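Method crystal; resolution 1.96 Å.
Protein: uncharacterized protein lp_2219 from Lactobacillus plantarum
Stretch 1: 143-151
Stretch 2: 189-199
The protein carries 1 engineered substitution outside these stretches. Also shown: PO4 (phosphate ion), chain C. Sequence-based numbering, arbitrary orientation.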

ATOM      1  N   ILE A 143       0.180   9.013   9.894  1.00 10.61           N
ATOM      2  CA  ILE A 143      -0.731   8.679   8.801  1.00 12.95           C
ATOM      3  C   ILE A 143      -0.015   7.725   7.849  1.00 13.91           C
ATOM      4  O   ILE A 143       1.112   7.986   7.436  1.00 12.27           O
ATOM      5  CB  ILE A 143      -1.178   9.953   8.039  1.00 10.74           C
ATOM      6  CG1 ILE A 143      -1.763  10.969   9.025  1.00 12.10           C
ATOM      7  CG2 ILE A 143      -2.235   9.598   7.006  1.00 10.98           C
ATOM      8  CD1 ILE A 143      -2.950  10.442   9.834  1.00 15.59           C
ATOM      9  N   HIS A 144      -0.671   6.627   7.484  1.00  9.20           N
ATOM     10  CA  HIS A 144      -0.030   5.636   6.624  1.00  8.96           C
ATOM     11  C   HIS A 144      -0.828   5.228   5.390  1.00 11.39           C
ATOM     12  O   HIS A 144      -0.372   4.397   4.597  1.00 10.32           O
ATOM     13  CB  HIS A 144       0.265   4.380   7.449  1.00 12.37           C
ATOM     14  CG  HIS A 144       1.588   3.752   7.144  1.00 15.16           C
ATOM     15  ND1 HIS A 144       2.028   3.531   5.857  1.00 14.72           N
ATOM     16  CD2 HIS A 144       2.573   3.314   7.961  1.00 15.42           C
ATOM     17  CE1 HIS A 144       3.231   2.988   5.895  1.00 17.88           C
ATOM     18  NE2 HIS A 144       3.587   2.844   7.160  1.00 14.25           N
ATOM     19  N   TYR A 145      -2.010   5.805   5.221  1.00  8.62           N
ATOM     20  CA  TYR A 145      -2.852   5.437   4.093  1.00 11.91           C
ATOM     21  C   TYR A 145      -3.850   6.543   3.791  1.00 15.75           C
ATOM     22  O   TYR A 145      -4.472   7.095   4.701  1.00 10.29           O
ATOM     23  CB  TYR A 145      -3.576   4.121   4.433  1.00  8.35           C
ATOM     24  CG  TYR A 145      -4.539   3.583   3.389  1.00  9.17           C
ATOM     25  CD1 TYR A 145      -5.854   4.044   3.316  1.00  9.35           C
ATOM     26  CD2 TYR A 145      -4.144   2.581   2.504  1.00 10.20           C
ATOM     27  CE1 TYR A 145      -6.755   3.513   2.385  1.00 11.03           C
ATOM     28  CE2 TYR A 145      -5.036   2.048   1.566  1.00  7.96           C
ATOM     29  CZ  TYR A 145      -6.338   2.517   1.516  1.00 11.42           C
ATOM     30  OH  TYR A 145      -7.222   2.000   0.595  1.00 12.04           O
ATOM     31  N   THR A 146      -3.970   6.873   2.509  1.00 10.76           N
ATOM     32  CA  THR A 146      -4.897   7.895   2.038  1.00 12.77           C
ATOM     33  C   THR A 146      -5.417   7.432   0.683  1.00 12.49           C
ATOM     34  O   THR A 146      -4.774   7.653  -0.343  1.00 11.09           O
ATOM     35  CB  THR A 146      -4.207   9.268   1.845  1.00  7.66           C
ATOM     36  OG1 THR A 146      -3.060   9.108   0.999  1.00  7.43           O
ATOM     37  CG2 THR A 146      -3.773   9.850   3.188  1.00  6.38           C
ATOM     38  N   ASP A 147      -6.572   6.776   0.674  1.00 12.17           N
ATOM     39  CA  ASP A 147      -7.130   6.304  -0.585  1.00  8.74           C
ATOM     40  C   ASP A 147      -8.655   6.367  -0.592  1.00  9.38           C
ATOM     41  O   ASP A 147      -9.287   6.484   0.457  1.00 11.47           O
ATOM     42  CB  ASP A 147      -6.645   4.880  -0.884  1.00  8.93           C
ATOM     43  CG  ASP A 147      -6.269   4.693  -2.347  1.00 13.77           C
ATOM     44  OD1 ASP A 147      -6.951   5.281  -3.214  1.00 11.41           O
ATOM     45  OD2 ASP A 147      -5.299   3.959  -2.634  1.00 11.63           O
ATOM     46  N   LEU A 148      -9.232   6.275  -1.787  1.00 11.78           N
ATOM     47  CA  LEU A 148     -10.677   6.381  -1.987  1.00 13.89           C
ATOM     48  C   LEU A 148     -11.576   5.248  -1.498  1.00 14.87           C
ATOM     49  O   LEU A 148     -11.212   4.075  -1.547  1.00 10.89           O
ATOM     50  CB  LEU A 148     -10.957   6.617  -3.476  1.00 10.10           C
ATOM     51  CG  LEU A 148     -10.360   7.891  -4.080  1.00 14.08           C
ATOM     52  CD1 LEU A 148     -10.476   7.844  -5.594  1.00 13.48           C
ATOM     53  CD2 LEU A 148     -11.076   9.114  -3.517  1.00  8.83           C
ATOM     54  N   THR A 149     -12.766   5.622  -1.037  1.00 12.38           N
ATOM     55  CA  THR A 149     -13.761   4.664  -0.571  1.00 10.99           C
ATOM     56  C   THR A 149     -14.652   4.376  -1.778  1.00 12.01           C
ATOM     57  O   THR A 149     -14.556   5.056  -2.796  1.00  9.24           O
ATOM     58  CB  THR A 149     -14.651   5.250   0.553  1.00  8.58           C
ATOM     59  OG1 THR A 149     -15.367   6.382   0.050  1.00 10.86           O
ATOM     60  CG2 THR A 149     -13.807   5.673   1.747  1.00 10.88           C
ATOM     61  N   PRO A 150     -15.542   3.378  -1.673  1.00 12.91           N
ATOM     62  CA  PRO A 150     -16.435   3.037  -2.786  1.00 12.47           C
ATOM     63  C   PRO A 150     -17.249   4.220  -3.314  1.00 13.21           C
ATOM     64  O   PRO A 150     -17.525   4.298  -4.510  1.00 13.37           O
ATOM     65  CB  PRO A 150     -17.320   1.941  -2.190  1.00 14.00           C
ATOM     66  CG  PRO A 150     -16.385   1.258  -1.233  1.00 15.23           C
ATOM     67  CD  PRO A 150     -15.725   2.439  -0.552  1.00 15.01           C
ATOM     68  N   ASP A 151     -17.626   5.137  -2.424  1.00 10.76           N
ATOM     69  CA  ASP A 151     -18.412   6.301  -2.823  1.00 12.67           C
ATOM     70  C   ASP A 151     -17.556   7.556  -2.981  1.00 15.18           C
ATOM     71  O   ASP A 151     -18.044   8.682  -2.900  1.00 13.51           O
ATOM     72  CB  ASP A 151     -19.564   6.532  -1.833  1.00 16.89           C
ATOM     73  CG  ASP A 151     -19.089   6.767  -0.415  1.00 15.21           C
ATOM     74  OD1 ASP A 151     -17.985   6.302  -0.059  1.00 14.75           O
ATOM     75  OD2 ASP A 151     -19.840   7.402   0.354  1.00 14.95           O
TER
HETATM   76  P   PO4 C 402       5.843   1.184   8.822  1.00 18.55           P
HETATM   77  O1  PO4 C 402       7.183   0.723   9.510  1.00 21.26           O
HETATM   78  O2  PO4 C 402       5.277   0.017   7.929  1.00 16.27           O
HETATM   79  O3  PO4 C 402       4.785   1.569   9.926  1.00 26.00           O
HETATM   80  O4  PO4 C 402       6.124   2.440   7.909  1.00 24.62           O
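Stretch 2 (189-199) PRHLVFSPDGQ

Stretch 2 runs as a strand from Pro 189 to Phe 194 and then leaves the strand through a turn. Its strand axis makes an angle of 20° with that of strand 143-148, measured N to C, so the two run nearly parallel, with a closest approach of 5.7 Å. No clear hydrogen bond links the two stretches directly; the evidence for their association lies in side-chain packing, one water and a phosphate. The CA atoms of His 144 and Arg 190 are 5.7 Å apart, those of Tyr 145 and His 191 5.8 Å.

Arg 190 sends CA-to-CB sideways, but its extended chain (chi1 to chi3 all t) returns to lie over one face of the His 144 ring. Arg 190 CG stands 3.9 Å from the centroid of the His 144 ring, 16° off the normal, a CH-pi contact, while NH2 of Arg 190 comes to 3.4 Å from CE1 of His 144. This alignment lets both side chains reach one phosphate ion, probably from the crystallisation liquor: His 144 NE2 donates to PO4 O4 at 2.7 Å, and Arg 190 NE and NH2 both donate to PO4 O2, at 2.8 and 2.9 Å.

His 191, chi1 m, brings its ring near two aromatic neighbours. CD2 of Tyr 145 lies over its face, 3.8 Å from His 191 CG, with ring planes at 55°; at its edge, near the ring plane, His 191 NE2 is 3.2 Å from His 144 O. Leu 192 then packs against the tyrosine, Leu 192 CG lying 3.9 Å from Tyr 145 CE1. A water joins the same two residues, donating to Leu 192 O at 3.0 Å and hydrogen-bonded to Tyr 145 OH at 2.6 Å.

Val 193 points away, and Phe 194 points back toward stretch 1. Pro 150 covers one face of the Phe 194 ring: Pro 150 CD is 3.4 Å from the ring centroid and 12° off the normal, a close CH-pi contact. Thr 149 adds its CG2 at 3.9 Å from Phe 194 CZ.

A type I turn from Ser 195 to Gly 198 follows, closed by Gly 198 N to Ser 195 O at 2.9 Å. Asp 197 OD1 braces it, accepting from Ser 195 OG at 2.7 Å and from Gln 199 N at 3.0 Å. The turn returns Gly 198 to Pro 150, whose CG is 3.4 Å from Gly 198 CA. Glycine suits this position twice over: its phi is 70°, and an ideal CB would fall 2.7 Å from Pro 150 CB, a clash.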

ATOM      1  N   PRO A 189      -3.460   0.487  13.183  1.00 11.93           N
ATOM      2  CA  PRO A 189      -3.986   0.341  11.819  1.00 10.35           C
ATOM      3  C   PRO A 189      -3.024   0.924  10.787  1.00 11.87           C
ATOM      4  O   PRO A 189      -2.440   1.980  11.009  1.00  9.67           O
ATOM      5  CB  PRO A 189      -5.309   1.094  11.883  1.00  7.00           C
ATOM      6  CG  PRO A 189      -4.994   2.211  12.850  1.00 10.64           C
ATOM      7  CD  PRO A 189      -4.244   1.480  13.944  1.00  8.02           C
ATOM      8  N   ARG A 190      -2.878   0.247   9.653  1.00 10.48           N
ATOM      9  CA  ARG A 190      -1.933   0.694   8.632  1.00 10.42           C
ATOM     10  C   ARG A 190      -2.553   0.913   7.256  1.00 11.47           C
ATOM     11  O   ARG A 190      -2.581   2.039   6.754  1.00  8.50           O
ATOM     12  CB  ARG A 190      -0.790  -0.321   8.537  1.00  8.30           C
ATOM     13  CG  ARG A 190       0.424   0.127   7.717  1.00 10.33           C
ATOM     14  CD  ARG A 190       1.470  -0.987   7.705  1.00  8.93           C
ATOM     15  NE  ARG A 190       2.716  -0.599   7.049  1.00 12.83           N
ATOM     16  CZ  ARG A 190       2.927  -0.634   5.736  1.00 13.39           C
ATOM     17  NH1 ARG A 190       1.971  -1.044   4.908  1.00 11.79           N
ATOM     18  NH2 ARG A 190       4.106  -0.264   5.250  1.00 12.75           N
ATOM     19  N   HIS A 191      -3.027  -0.173   6.649  1.00 11.34           N
ATOM     20  CA  HIS A 191      -3.652  -0.133   5.325  1.00 11.87           C
ATOM     21  C   HIS A 191      -4.984  -0.877   5.363  1.00 10.67           C
ATOM     22  O   HIS A 191      -5.231  -1.678   6.264  1.00  9.71           O
ATOM     23  CB  HIS A 191      -2.782  -0.835   4.271  1.00  9.66           C
ATOM     24  CG  HIS A 191      -1.621  -0.017   3.777  1.00 12.27           C
ATOM     25  ND1 HIS A 191      -0.930  -0.357   2.628  1.00 10.38           N
ATOM     26  CD2 HIS A 191      -1.033   1.089   4.262  1.00 11.11           C
ATOM     27  CE1 HIS A 191       0.038   0.518   2.436  1.00 10.07           C
ATOM     28  NE2 HIS A 191       0.007   1.409   3.407  1.00 10.22           N
ATOM     29  N   LEU A 192      -5.827  -0.617   4.371  1.00 10.46           N
ATOM     30  CA  LEU A 192      -7.114  -1.295   4.257  1.00 10.29           C
ATOM     31  C   LEU A 192      -7.434  -1.504   2.784  1.00 11.64           C
ATOM     32  O   LEU A 192      -6.769  -0.947   1.908  1.00  9.72           O
ATOM     33  CB  LEU A 192      -8.233  -0.486   4.936  1.00  9.36           C
ATOM     34  CG  LEU A 192      -8.694   0.886   4.429  1.00  9.29           C
ATOM     35  CD1 LEU A 192      -9.451   0.760   3.106  1.00  9.73           C
ATOM     36  CD2 LEU A 192      -9.614   1.499   5.479  1.00 11.19           C
ATOM     37  N   VAL A 193      -8.447  -2.321   2.516  1.00  9.75           N
ATOM     38  CA  VAL A 193      -8.876  -2.595   1.153  1.00  9.35           C
ATOM     39  C   VAL A 193     -10.375  -2.884   1.200  1.00 13.97           C
ATOM     40  O   VAL A 193     -10.852  -3.566   2.108  1.00 10.38           O
ATOM     41  CB  VAL A 193      -8.110  -3.808   0.547  1.00  9.33           C
ATOM     42  CG1 VAL A 193      -8.415  -5.085   1.335  1.00  5.31           C
ATOM     43  CG2 VAL A 193      -8.475  -3.972  -0.917  1.00 11.15           C
ATOM     44  N   PHE A 194     -11.116  -2.341   0.238  1.00 11.47           N
ATOM     45  CA  PHE A 194     -12.561  -2.535   0.178  1.00 12.97           C
ATOM     46  C   PHE A 194     -12.955  -3.717  -0.695  1.00 13.66           C
ATOM     47  O   PHE A 194     -12.240  -4.080  -1.631  1.00 10.19           O
ATOM     48  CB  PHE A 194     -13.260  -1.284  -0.379  1.00 10.87           C
ATOM     49  CG  PHE A 194     -13.473  -0.197   0.634  1.00 12.08           C
ATOM     50  CD1 PHE A 194     -12.517   0.791   0.831  1.00 11.84           C
ATOM     51  CD2 PHE A 194     -14.643  -0.157   1.384  1.00 13.22           C
ATOM     52  CE1 PHE A 194     -12.726   1.809   1.763  1.00 12.85           C
ATOM     53  CE2 PHE A 194     -14.860   0.859   2.319  1.00 12.02           C
ATOM     54  CZ  PHE A 194     -13.905   1.838   2.507  1.00  9.65           C
ATOM     55  N   SER A 195     -14.108  -4.298  -0.384  1.00 12.03           N
ATOM     56  CA  SER A 195     -14.646  -5.419  -1.142  1.00 12.94           C
ATOM     57  C   SER A 195     -15.191  -4.871  -2.458  1.00 11.30           C
ATOM     58  O   SER A 195     -15.493  -3.684  -2.564  1.00 10.81           O
ATOM     59  CB  SER A 195     -15.778  -6.091  -0.361  1.00 13.24           C
ATOM     60  OG  SER A 195     -16.859  -5.189  -0.165  1.00 16.59           O
ATOM     61  N   PRO A 196     -15.335  -5.733  -3.475  1.00 14.68           N
ATOM     62  CA  PRO A 196     -15.846  -5.330  -4.791  1.00 18.66           C
ATOM     63  C   PRO A 196     -17.203  -4.621  -4.760  1.00 18.19           C
ATOM     64  O   PRO A 196     -17.440  -3.707  -5.551  1.00 19.07           O
ATOM     65  CB  PRO A 196     -15.902  -6.651  -5.559  1.00 23.16           C
ATOM     66  CG  PRO A 196     -14.797  -7.450  -4.940  1.00 20.25           C
ATOM     67  CD  PRO A 196     -14.985  -7.164  -3.468  1.00 15.83           C
ATOM     68  N   ASP A 197     -18.096  -5.034  -3.861  1.00 16.48           N
ATOM     69  CA  ASP A 197     -19.409  -4.393  -3.784  1.00 20.16           C
ATOM     70  C   ASP A 197     -19.402  -3.163  -2.881  1.00 18.15           C
ATOM     71  O   ASP A 197     -20.435  -2.519  -2.686  1.00 14.28           O
ATOM     72  CB  ASP A 197     -20.488  -5.385  -3.316  1.00 20.38           C
ATOM     73  CG  ASP A 197     -20.234  -5.933  -1.922  1.00 24.97           C
ATOM     74  OD1 ASP A 197     -19.290  -5.475  -1.242  1.00 17.32           O
ATOM     75  OD2 ASP A 197     -20.997  -6.829  -1.502  1.00 23.68           O
ATOM     76  N   GLY A 198     -18.232  -2.848  -2.331  1.00 13.22           N
ATOM     77  CA  GLY A 198     -18.087  -1.679  -1.479  1.00 14.17           C
ATOM     78  C   GLY A 198     -18.746  -1.712  -0.113  1.00 15.09           C
ATOM     79  O   GLY A 198     -18.758  -0.701   0.590  1.00 17.45           O
ATOM     80  N   GLN A 199     -19.276  -2.868   0.274  1.00 10.58           N
ATOM     81  CA  GLN A 199     -19.956  -3.015   1.559  1.00 12.14           C
ATOM     82  C   GLN A 199     -19.023  -3.303   2.733  1.00 15.01           C
ATOM     83  O   GLN A 199     -19.346  -2.985   3.881  1.00 12.28           O
ATOM     84  CB  GLN A 199     -20.995  -4.134   1.461  1.00 17.18           C
ATOM     85  CG  GLN A 199     -22.110  -3.860   0.466  1.00 26.86           C
ATOM     86  CD  GLN A 199     -23.099  -2.834   0.979  1.00 42.47           C
ATOM     87  OE1 GLN A 199     -23.784  -3.063   1.978  1.00 46.28           O
ATOM     88  NE2 GLN A 199     -23.176  -1.693   0.301  1.00 44.38           N
TER
HETATM   89  O   HOH W   1      -6.948  -0.039  -0.960  1.00 23.55           O